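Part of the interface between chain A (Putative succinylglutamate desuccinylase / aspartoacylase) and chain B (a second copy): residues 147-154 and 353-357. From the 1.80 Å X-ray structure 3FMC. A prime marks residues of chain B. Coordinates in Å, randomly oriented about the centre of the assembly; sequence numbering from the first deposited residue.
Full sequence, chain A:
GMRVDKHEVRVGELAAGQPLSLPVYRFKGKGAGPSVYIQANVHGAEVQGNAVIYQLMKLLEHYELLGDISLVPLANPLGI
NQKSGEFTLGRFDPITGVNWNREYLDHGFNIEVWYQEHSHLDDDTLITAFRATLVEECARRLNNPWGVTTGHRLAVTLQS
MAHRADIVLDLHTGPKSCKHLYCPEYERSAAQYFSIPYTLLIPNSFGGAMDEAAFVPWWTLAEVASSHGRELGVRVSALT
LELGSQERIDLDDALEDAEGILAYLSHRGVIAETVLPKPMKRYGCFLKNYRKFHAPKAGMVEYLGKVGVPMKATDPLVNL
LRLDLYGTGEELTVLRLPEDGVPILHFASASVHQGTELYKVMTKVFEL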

# COMPACT_ATOMS: atom_id res chain seq x y z
N GLY A 147 10.14 18.46 17.58
CA GLY A 147 8.87 17.77 17.33
C GLY A 147 8.96 16.29 17.68
O GLY A 147 10.00 15.79 18.15
N VAL A 148 7.85 15.58 17.44
CA VAL A 148 7.79 14.13 17.71
C VAL A 148 7.09 13.49 16.52
O VAL A 148 6.43 14.19 15.70
CB VAL A 148 7.06 13.81 19.06
CG1 VAL A 148 7.79 14.52 20.25
CG2 VAL A 148 5.63 14.25 19.02
N THR A 149 7.18 12.16 16.42
CA THR A 149 6.52 11.49 15.29
C THR A 149 4.99 11.61 15.34
O THR A 149 4.39 11.95 16.37
CB THR A 149 6.89 9.98 15.22
OG1 THR A 149 6.36 9.31 16.37
CG2 THR A 149 8.37 9.79 15.15
N THR A 150 4.37 11.35 14.21
CA THR A 150 2.93 11.37 14.13
C THR A 150 2.34 10.41 15.18
O THR A 150 1.39 10.75 15.91
CB THR A 150 2.53 11.02 12.70
OG1 THR A 150 3.08 12.02 11.79
CG2 THR A 150 0.99 10.91 12.53
N GLY A 151 2.90 9.21 15.26
CA GLY A 151 2.35 8.22 16.20
C GLY A 151 2.68 8.54 17.63
O GLY A 151 1.92 8.17 18.53
N HIS A 152 3.83 9.18 17.86
CA HIS A 152 4.24 9.54 19.23
C HIS A 152 3.31 10.60 19.79
O HIS A 152 2.90 10.51 20.94
CB HIS A 152 5.70 9.96 19.31
CG HIS A 152 6.29 9.93 20.69
ND1 HIS A 152 6.28 8.80 21.48
CD2 HIS A 152 6.98 10.86 21.38
CE1 HIS A 152 6.91 9.06 22.62
NE2 HIS A 152 7.31 10.31 22.59
N ARG A 153 2.97 11.62 18.99
CA ARG A 153 2.01 12.62 19.43
C ARG A 153 0.69 11.99 19.83
O ARG A 153 0.13 12.29 20.88
CB ARG A 153 1.79 13.67 18.37
CG ARG A 153 0.79 14.75 18.80
CD ARG A 153 0.78 15.86 17.77
NE ARG A 153 2.01 16.60 17.94
CZ ARG A 153 2.23 17.44 18.94
NH1 ARG A 153 1.27 17.70 19.83
NH2 ARG A 153 3.41 18.00 19.05
N LEU A 154 0.20 11.07 19.01
CA LEU A 154 -1.06 10.38 19.32
C LEU A 154 -0.95 9.62 20.63
O LEU A 154 -1.74 9.81 21.53
CB LEU A 154 -1.43 9.39 18.20
CG LEU A 154 -2.63 8.46 18.53
CD1 LEU A 154 -3.93 9.26 18.70
CD2 LEU A 154 -2.75 7.34 17.47
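Chain B, residues 353-357: HQGTE

How does chain B present itself to chain A? As a type II beta turn from His353′ to Thr356′, laid against the start of the helix that begins at Thr150. The turn is closed by Thr356′ N donating to His353′ O (3.1 Å), and His353′ N also donates to Thr356′ OG1 (3.0 Å).

What does Gln354′ offer? Its extended side chain (chi1 and chi2 both t) reaches Arg153, bringing Gln354′ OE1 to 3.4 Å from Arg153 CD and laying NE2 over one face of the guanidinium. Its carbonyl makes the direct hydrogen bond of the contact: Thr150 OG1 donates to Gln354′ O at 2.8 Å.

Why is there a glycine at 355′? With phi/psi of 92/-13, a CB would jam against the preceding carbonyl and clash with Thr150 N. Gly355′ CA instead lies 4.1 Å from Thr150 CA. Gly355′ CA lies 3.3 Å from Val148 O, and Thr149 CA 3.5 Å from Gly355′ O, both CA-H...O contacts.

How does the chain leave? Thr356′ points its CB away, yet a water bridges the two threonines, donating to Thr150 OG1 (2.7 Å) and Thr356′ OG1 (2.9 Å). A second water links Thr150 N (3.0 Å) to Gly355′ O (2.6 Å). Glu357′ then makes no contact with this stretch.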

# COMPACT_ATOMS: atom_id res chain seq x y z
N HIS B 353 2.01 15.41 7.18
CA HIS B 353 1.07 15.51 8.25
C HIS B 353 1.87 16.04 9.43
O HIS B 353 3.09 16.04 9.41
CB HIS B 353 0.49 14.14 8.60
CG HIS B 353 -0.15 13.43 7.46
ND1 HIS B 353 -0.96 14.05 6.54
CD2 HIS B 353 -0.13 12.12 7.11
CE1 HIS B 353 -1.40 13.17 5.66
NE2 HIS B 353 -0.93 11.99 6.00
N GLN B 354 1.18 16.52 10.46
CA GLN B 354 1.89 16.94 11.65
C GLN B 354 2.65 15.71 12.16
O GLN B 354 2.07 14.58 12.21
CB GLN B 354 0.93 17.42 12.74
CG GLN B 354 1.66 17.96 13.97
CD GLN B 354 0.72 18.39 15.05
OE1 GLN B 354 -0.34 17.79 15.25
NE2 GLN B 354 1.06 19.46 15.74
N GLY B 355 3.92 15.90 12.49
CA GLY B 355 4.77 14.84 12.97
C GLY B 355 5.60 14.07 11.94
O GLY B 355 6.53 13.37 12.32
N THR B 356 5.32 14.23 10.65
CA THR B 356 6.12 13.59 9.62
C THR B 356 7.57 14.06 9.77
O THR B 356 7.82 15.22 10.01
CB THR B 356 5.61 13.89 8.18
OG1 THR B 356 4.19 13.61 8.07
CG2 THR B 356 6.41 13.09 7.18
N GLU B 357 8.52 13.14 9.65
CA GLU B 357 9.91 13.48 9.82
C GLU B 357 10.37 14.22 8.58
O GLU B 357 10.45 13.65 7.49
CB GLU B 357 10.74 12.22 10.04
CG GLU B 357 12.22 12.50 10.29
CD GLU B 357 13.02 11.29 10.18
OE1 GLU B 357 13.03 10.45 11.10
OE2 GLU B 357 13.67 11.16 9.14
O HOH W 1 3.16 11.20 9.21
O HOH W 2 6.35 10.76 11.99